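Local coordinates for variant surface glycoprotein MITat 1.13 (Trypanosoma brucei, PDB 6Z8H) that probably forms a coat on the parasite surface, whose exchange for antigenically distinct variants is thought to let the trypanosome evade host immunity, at residues A[133-138]-A[154-159]; A[194-199]-A[246-251]. All blocks are in the same frame, centred on the assembly; numbering follows the deposited sequence.

How the contacts relate
Past helix 78-129 the chain enters strand 135-139, loops round and returns along strand 152-155; contact 1 closes this short hairpin, with 15 residues between its segments. The chain then reaches strand 194-202, and contact 2 closes a longer excursion of 46 residues that takes in strand 221-229 and helix 236-239 before strand 247-253 comes back. The two closures follow one another, neither nesting nor crossing. They occupy the two outer margins of the chain's five-stranded antiparallel sheet, joined through strand 221-229, with centres about 14 Å apart. Across the dimer interface, contact 1 packs on contact 2 of the second subunit: T155 on H250, L157 on L197.

Contact 1 of 2, residues A[133-138]-A[154-159]; sequences LGEAKI and ATSLGT
Four backbone hydrogen bonds run between the segments. Near one end K137 N points almost straight at A154 O (2.9 Å, 173°), while the return bond from A154 N to K137 O is long and weak. Towards the other end L157 N makes a bent, weak bond to E135 O, and G158 N closes on L133 O at 2.8 Å, approaching from above the carbonyl plane.

Side-chain oxygens complete the polar set. With chi1 of 58°, S156 OG sits between its own N and carbonyl carbon, where it accepts E135 N at 2.8 Å along a bent line. A water bonded to S156 OG at 2.7 Å donates to E135 OE2 and so links the carboxylate to the serine hydroxyl, while E135 CG lies alongside OG. S156 O is gripped twice by T159, through N and through OG1, the latter at 2.6 Å.

These pieces make up an antiparallel strand pair, the outer hairpin of the sheet within this chain, which runs on into a type II turn from S156 to T159 with G158 at its third position. G134, with positive phi and no side chain, lets the backbones close to 4.1 Å between its CA and that of L157.

Van der Waals contact is spread out. K137 CB and A154 CB, on the same face of the sheet, press together at 3.2 Å, tighter than usual. Two leucine methyls rest on carbonyl oxygens: L157 CD1 on L133 O and G134 O, L133 CD2 on T159 O. Beyond the pair, L133 packs on L133 of the second subunit, whose N252 bonds through ND2 to T155 O and L157 O.

Contact 2 of 2, residues A[194-199]-A[246-251]; sequences HGHLDA and KRAIHS
H196 ND1 donates to S251 OG at 2.7 Å; the hydroxyl lies in the ring plane, at the edge, although the N-H points at it only obliquely (140°). Chi1 of -54° sets the ring beside its own backbone N. NE2 bonds to S229 OG and S251 OG also reaches K233 O, so both ring nitrogens are held and the ring's rotation is fixed.

Four backbone bonds follow. A199 and R247 exchange a pair, with A199 N to R247 O at 2.9 Å, while I249 N reaches L197 O nearly along the C=O axis and L197 N reaches H250 O. H250 N is buried with no partner. R247 folds back so that NH1 grips K246 O.

D198 OD1 lies over A248, 3.4 Å from its CB, while OD2 bonds to T227 OG1. On the face bearing L197 and A199, I249 CD1 touches A199 CB at 3.6 Å, and its CG1 lies 4.2 Å from L197 CG as the two chains cross obliquely. W239 of helix 236-239 packs against A199 and I249; F152 of the second subunit packs on I249, and its K149 bonds to H250 ND1.

Two residues, I249 and H250, stand opposite the single L197, and I249 has a psi of -7°: a beta bulge close to the classic type, with I249 N but not H250 N bonded to L197 O, in the outermost strand of the antiparallel sheet within this chain.

Contact 1 of 2, residues A[133-138]-A[154-159]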
ATOM      1  N   LEU A 133      -2.338  13.792 -30.622  1.00 24.81           N
ATOM      2  CA  LEU A 133      -3.742  13.406 -30.710  1.00 24.41           C
ATOM      3  C   LEU A 133      -4.255  13.537 -32.150  1.00 23.25           C
ATOM      4  O   LEU A 133      -5.445  13.781 -32.377  1.00 23.29           O
ATOM      5  CB  LEU A 133      -4.603  14.210 -29.740  1.00 25.55           C
ATOM      6  CG  LEU A 133      -4.625  13.660 -28.299  1.00 26.61           C
ATOM      7  CD1 LEU A 133      -5.408  14.513 -27.433  1.00 26.90           C
ATOM      8  CD2 LEU A 133      -5.151  12.251 -28.369  1.00 28.18           C
ATOM      9  N   GLY A 134      -3.377  13.328 -33.131  1.00 21.82           N
ATOM     10  CA  GLY A 134      -3.813  13.238 -34.518  1.00 21.48           C
ATOM     11  C   GLY A 134      -4.131  14.586 -35.155  1.00 21.85           C
ATOM     12  O   GLY A 134      -3.769  15.669 -34.670  1.00 23.44           O
ATOM     13  N   GLU A 135      -4.896  14.510 -36.243  1.00 22.61           N
ATOM     14  CA  GLU A 135      -5.112  15.687 -37.085  1.00 22.41           C
ATOM     15  C   GLU A 135      -6.411  15.549 -37.863  1.00 23.40           C
ATOM     16  O   GLU A 135      -6.961  14.456 -38.036  1.00 23.08           O
ATOM     17  CB  GLU A 135      -3.903  15.978 -37.999  1.00 28.04           C
ATOM     18  CG  GLU A 135      -3.459  14.808 -38.809  1.00 31.24           C
ATOM     19  CD  GLU A 135      -2.055  14.988 -39.421  1.00 33.65           C
ATOM     20  OE1 GLU A 135      -1.476  16.111 -39.406  1.00 34.50           O
ATOM     21  OE2 GLU A 135      -1.522  13.969 -39.909  1.00 35.14           O
ATOM     22  N   ALA A 136      -6.885  16.696 -38.340  1.00 22.19           N
ATOM     23  CA  ALA A 136      -7.948  16.780 -39.335  1.00 23.86           C
ATOM     24  C   ALA A 136      -7.324  17.375 -40.578  1.00 25.27           C
ATOM     25  O   ALA A 136      -6.736  18.447 -40.500  1.00 27.40           O
ATOM     26  CB  ALA A 136      -9.052  17.699 -38.839  1.00 25.69           C
ATOM     27  N   LYS A 137      -7.443  16.687 -41.704  1.00 27.60           N
ATOM     28  CA  LYS A 137      -6.849  17.171 -42.947  1.00 30.89           C
ATOM     29  C   LYS A 137      -7.941  17.279 -44.001  1.00 29.44           C
ATOM     30  O   LYS A 137      -8.487  16.262 -44.436  1.00 32.14           O
ATOM     31  CB  LYS A 137      -5.718  16.253 -43.400  1.00 35.61           C
ATOM     32  CG  LYS A 137      -4.913  16.794 -44.579  1.00 40.09           C
ATOM     33  CD  LYS A 137      -3.654  15.940 -44.817  1.00 41.68           C
ATOM     34  CE  LYS A 137      -3.665  15.376 -46.225  1.00 43.06           C
ATOM     35  NZ  LYS A 137      -2.345  15.557 -46.886  1.00 44.30           N
ATOM     36  N   ILE A 138      -8.277  18.509 -44.361  1.00 28.73           N
ATOM     37  CA  ILE A 138      -9.204  18.782 -45.453  1.00 29.50           C
ATOM     38  C   ILE A 138      -8.425  18.908 -46.750  1.00 32.29           C
ATOM     39  O   ILE A 138      -7.447  19.663 -46.828  1.00 33.34           O
ATOM     40  CB  ILE A 138      -9.998  20.067 -45.176  1.00 31.18           C
ATOM     41  CG1 ILE A 138     -10.884  19.893 -43.948  1.00 30.49           C
ATOM     42  CG2 ILE A 138     -10.795  20.475 -46.438  1.00 31.92           C
ATOM     43  CD1 ILE A 138     -11.407  21.197 -43.391  1.00 31.70           C
ATOM     44  N   ALA A 154      -7.742  12.969 -43.726  1.00 38.29           N
ATOM     45  CA  ALA A 154      -7.202  12.617 -42.428  1.00 36.16           C
ATOM     46  C   ALA A 154      -8.228  13.052 -41.399  1.00 32.74           C
ATOM     47  O   ALA A 154      -8.787  14.165 -41.499  1.00 30.24           O
ATOM     48  CB  ALA A 154      -5.843  13.269 -42.160  1.00 36.46           C
ATOM     49  N   THR A 155      -8.549  12.122 -40.495  1.00 32.59           N
ATOM     50  CA  THR A 155      -9.407  12.361 -39.366  1.00 31.19           C
ATOM     51  C   THR A 155      -8.911  11.574 -38.172  1.00 30.56           C
ATOM     52  O   THR A 155      -9.710  11.019 -37.409  1.00 34.76           O
ATOM     53  CB  THR A 155     -10.838  11.936 -39.636  1.00 30.48           C
ATOM     54  OG1 THR A 155     -10.840  10.587 -40.105  1.00 33.43           O
ATOM     55  CG2 THR A 155     -11.456  12.824 -40.642  1.00 27.74           C
ATOM     56  N   SER A 156      -7.584  11.472 -38.021  1.00 26.47           N
ATOM     57  CA  SER A 156      -6.970  10.814 -36.872  1.00 26.00           C
ATOM     58  C   SER A 156      -7.175  11.571 -35.566  1.00 24.87           C
ATOM     59  O   SER A 156      -6.855  11.024 -34.503  1.00 23.33           O
ATOM     60  CB  SER A 156      -5.475  10.658 -37.133  1.00 26.35           C
ATOM     61  OG  SER A 156      -4.880  11.919 -37.366  1.00 26.87           O
ATOM     62  N   LEU A 157      -7.730  12.780 -35.605  1.00 23.98           N
ATOM     63  CA  LEU A 157      -7.903  13.600 -34.417  1.00 24.57           C
ATOM     64  C   LEU A 157      -8.653  12.827 -33.341  1.00 23.82           C
ATOM     65  O   LEU A 157      -9.722  12.267 -33.589  1.00 27.24           O
ATOM     66  CB  LEU A 157      -8.665  14.878 -34.757  1.00 25.20           C
ATOM     67  CG  LEU A 157      -8.585  16.007 -33.729  1.00 26.14           C
ATOM     68  CD1 LEU A 157      -7.186  16.601 -33.631  1.00 26.44           C
ATOM     69  CD2 LEU A 157      -9.591  17.103 -33.989  1.00 27.39           C
ATOM     70  N   GLY A 158      -8.058  12.778 -32.134  1.00 22.60           N
ATOM     71  CA  GLY A 158      -8.610  12.064 -31.002  1.00 22.21           C
ATOM     72  C   GLY A 158      -8.052  10.684 -30.793  1.00 22.09           C
ATOM     73  O   GLY A 158      -8.406  10.058 -29.786  1.00 24.11           O
ATOM     74  N   THR A 159      -7.185  10.198 -31.673  1.00 22.89           N
ATOM     75  CA  THR A 159      -6.576   8.887 -31.491  1.00 22.96           C
ATOM     76  C   THR A 159      -5.427   8.986 -30.496  1.00 22.91           C
ATOM     77  O   THR A 159      -4.520   9.809 -30.665  1.00 23.16           O
ATOM     78  CB  THR A 159      -6.013   8.374 -32.811  1.00 23.34           C
ATOM     79  OG1 THR A 159      -7.006   8.470 -33.839  1.00 24.86           O
ATOM     80  CG2 THR A 159      -5.590   6.939 -32.679  1.00 25.51           C
TER
HETATM   81  O   HOH W   1      -2.807  11.429 -39.038  1.00 41.94           O

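Contact 2 of 2, residues A[194-199]-A[246-251]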
ATOM      1  N   HIS A 194       2.037  21.895 -22.220  1.00 25.72           N
ATOM      2  CA  HIS A 194       1.350  22.699 -23.217  1.00 26.47           C
ATOM      3  C   HIS A 194       0.800  21.793 -24.301  1.00 25.38           C
ATOM      4  O   HIS A 194       1.421  20.791 -24.676  1.00 25.96           O
ATOM      5  CB  HIS A 194       2.288  23.736 -23.848  1.00 27.99           C
ATOM      6  CG  HIS A 194       2.736  24.787 -22.888  1.00 30.88           C
ATOM      7  ND1 HIS A 194       3.805  24.607 -22.042  1.00 31.58           N
ATOM      8  CD2 HIS A 194       2.244  26.019 -22.617  1.00 32.27           C
ATOM      9  CE1 HIS A 194       3.963  25.687 -21.298  1.00 32.69           C
ATOM     10  NE2 HIS A 194       3.035  26.563 -21.634  1.00 33.65           N
ATOM     11  N   GLY A 195      -0.335  22.205 -24.845  1.00 26.19           N
ATOM     12  CA  GLY A 195      -0.877  21.615 -26.047  1.00 26.20           C
ATOM     13  C   GLY A 195      -0.622  22.594 -27.178  1.00 27.95           C
ATOM     14  O   GLY A 195      -0.614  23.800 -26.962  1.00 29.24           O
ATOM     15  N   HIS A 196      -0.411  22.076 -28.393  1.00 28.05           N
ATOM     16  CA  HIS A 196      -0.013  22.876 -29.546  1.00 27.31           C
ATOM     17  C   HIS A 196      -0.996  22.650 -30.673  1.00 27.30           C
ATOM     18  O   HIS A 196      -1.260  21.508 -31.065  1.00 26.18           O
ATOM     19  CB  HIS A 196       1.388  22.475 -30.007  1.00 26.80           C
ATOM     20  CG  HIS A 196       2.399  22.542 -28.913  1.00 27.30           C
ATOM     21  ND1 HIS A 196       2.636  23.695 -28.196  1.00 28.27           N
ATOM     22  CD2 HIS A 196       3.250  21.611 -28.421  1.00 26.56           C
ATOM     23  CE1 HIS A 196       3.569  23.461 -27.285  1.00 27.50           C
ATOM     24  NE2 HIS A 196       3.952  22.200 -27.393  1.00 27.34           N
ATOM     25  N   LEU A 197      -1.467  23.746 -31.230  1.00 28.61           N
ATOM     26  CA  LEU A 197      -2.276  23.698 -32.429  1.00 29.81           C
ATOM     27  C   LEU A 197      -1.296  23.740 -33.595  1.00 30.65           C
ATOM     28  O   LEU A 197      -0.618  24.760 -33.794  1.00 31.27           O
ATOM     29  CB  LEU A 197      -3.213  24.895 -32.447  1.00 31.64           C
ATOM     30  CG  LEU A 197      -3.908  25.168 -33.777  1.00 35.26           C
ATOM     31  CD1 LEU A 197      -4.674  23.955 -34.286  1.00 36.89           C
ATOM     32  CD2 LEU A 197      -4.832  26.376 -33.636  1.00 35.94           C
ATOM     33  N   ASP A 198      -1.096  22.589 -34.245  1.00 30.59           N
ATOM     34  CA  ASP A 198      -0.245  22.481 -35.430  1.00 30.52           C
ATOM     35  C   ASP A 198      -1.087  22.742 -36.671  1.00 30.81           C
ATOM     36  O   ASP A 198      -2.214  22.249 -36.794  1.00 31.98           O
ATOM     37  CB  ASP A 198       0.393  21.092 -35.540  1.00 32.87           C
ATOM     38  CG  ASP A 198       1.412  20.823 -34.444  1.00 34.73           C
ATOM     39  OD1 ASP A 198       2.141  21.765 -34.032  1.00 36.47           O
ATOM     40  OD2 ASP A 198       1.481  19.653 -34.013  1.00 35.78           O
ATOM     41  N   ALA A 199      -0.545  23.542 -37.596  1.00 31.17           N
ATOM     42  CA  ALA A 199      -1.297  23.925 -38.782  1.00 32.45           C
ATOM     43  C   ALA A 199      -0.424  23.812 -40.015  1.00 33.08           C
ATOM     44  O   ALA A 199       0.780  24.081 -39.967  1.00 34.47           O
ATOM     45  CB  ALA A 199      -1.842  25.344 -38.637  1.00 33.14           C
ATOM     46  N   LYS A 246       4.465  22.307 -41.598  1.00 34.60           N
ATOM     47  CA  LYS A 246       3.705  22.075 -40.383  1.00 31.26           C
ATOM     48  C   LYS A 246       4.390  22.798 -39.229  1.00 31.79           C
ATOM     49  O   LYS A 246       5.575  22.567 -38.959  1.00 33.12           O
ATOM     50  CB  LYS A 246       3.621  20.578 -40.137  1.00 32.21           C
ATOM     51  CG  LYS A 246       2.708  20.236 -38.982  1.00 33.46           C
ATOM     52  CD  LYS A 246       2.578  18.730 -38.792  1.00 35.52           C
ATOM     53  CE  LYS A 246       3.920  18.061 -38.533  1.00 37.36           C
ATOM     54  NZ  LYS A 246       3.776  16.619 -38.149  1.00 39.39           N
ATOM     55  N   ARG A 247       3.670  23.716 -38.590  1.00 31.51           N
ATOM     56  CA  ARG A 247       4.216  24.446 -37.453  1.00 28.62           C
ATOM     57  C   ARG A 247       3.182  24.597 -36.343  1.00 31.63           C
ATOM     58  O   ARG A 247       1.975  24.634 -36.587  1.00 31.44           O
ATOM     59  CB  ARG A 247       4.704  25.843 -37.865  1.00 30.68           C
ATOM     60  CG  ARG A 247       5.800  25.826 -38.921  1.00 29.54           C
ATOM     61  CD  ARG A 247       7.052  25.244 -38.354  1.00 29.23           C
ATOM     62  NE  ARG A 247       8.239  25.334 -39.219  1.00 28.83           N
ATOM     63  CZ  ARG A 247       8.686  24.354 -39.995  1.00 29.11           C
ATOM     64  NH1 ARG A 247       7.979  23.249 -40.167  1.00 29.06           N
ATOM     65  NH2 ARG A 247       9.816  24.517 -40.668  1.00 28.97           N
ATOM     66  N   ALA A 248       3.685  24.719 -35.118  1.00 30.94           N
ATOM     67  CA  ALA A 248       2.841  24.954 -33.951  1.00 32.85           C
ATOM     68  C   ALA A 248       2.548  26.448 -33.880  1.00 34.07           C
ATOM     69  O   ALA A 248       3.437  27.247 -33.556  1.00 36.52           O
ATOM     70  CB  ALA A 248       3.548  24.489 -32.677  1.00 32.36           C
ATOM     71  N   ILE A 249       1.320  26.843 -34.233  1.00 35.20           N
ATOM     72  CA  ILE A 249       0.983  28.259 -34.354  1.00 35.69           C
ATOM     73  C   ILE A 249       0.293  28.837 -33.126  1.00 35.27           C
ATOM     74  O   ILE A 249       0.072  30.057 -33.075  1.00 34.73           O
ATOM     75  CB  ILE A 249       0.138  28.537 -35.613  1.00 36.96           C
ATOM     76  CG1 ILE A 249      -1.244  27.889 -35.511  1.00 36.96           C
ATOM     77  CG2 ILE A 249       0.864  28.037 -36.864  1.00 36.96           C
ATOM     78  CD1 ILE A 249      -2.167  28.291 -36.680  1.00 38.17           C
ATOM     79  N   HIS A 250      -0.071  28.014 -32.149  1.00 33.88           N
ATOM     80  CA  HIS A 250      -0.582  28.514 -30.881  1.00 33.48           C
ATOM     81  C   HIS A 250      -0.404  27.419 -29.843  1.00 32.14           C
ATOM     82  O   HIS A 250      -0.431  26.227 -30.172  1.00 33.03           O
ATOM     83  CB  HIS A 250      -2.065  28.915 -30.952  1.00 33.74           C
ATOM     84  CG  HIS A 250      -2.535  29.693 -29.759  1.00 37.26           C
ATOM     85  ND1 HIS A 250      -2.416  31.064 -29.670  1.00 38.94           N
ATOM     86  CD2 HIS A 250      -3.106  29.291 -28.599  1.00 39.61           C
ATOM     87  CE1 HIS A 250      -2.879  31.471 -28.502  1.00 39.90           C
ATOM     88  NE2 HIS A 250      -3.321  30.416 -27.840  1.00 40.20           N
ATOM     89  N   SER A 251      -0.233  27.829 -28.587  1.00 31.51           N
ATOM     90  CA  SER A 251      -0.079  26.886 -27.490  1.00 31.68           C
ATOM     91  C   SER A 251      -1.064  27.209 -26.376  1.00 32.20           C
ATOM     92  O   SER A 251      -1.384  28.377 -26.133  1.00 33.96           O
ATOM     93  CB  SER A 251       1.347  26.916 -26.919  1.00 32.65           C
ATOM     94  OG  SER A 251       2.270  26.320 -27.812  1.00 33.40           O
TER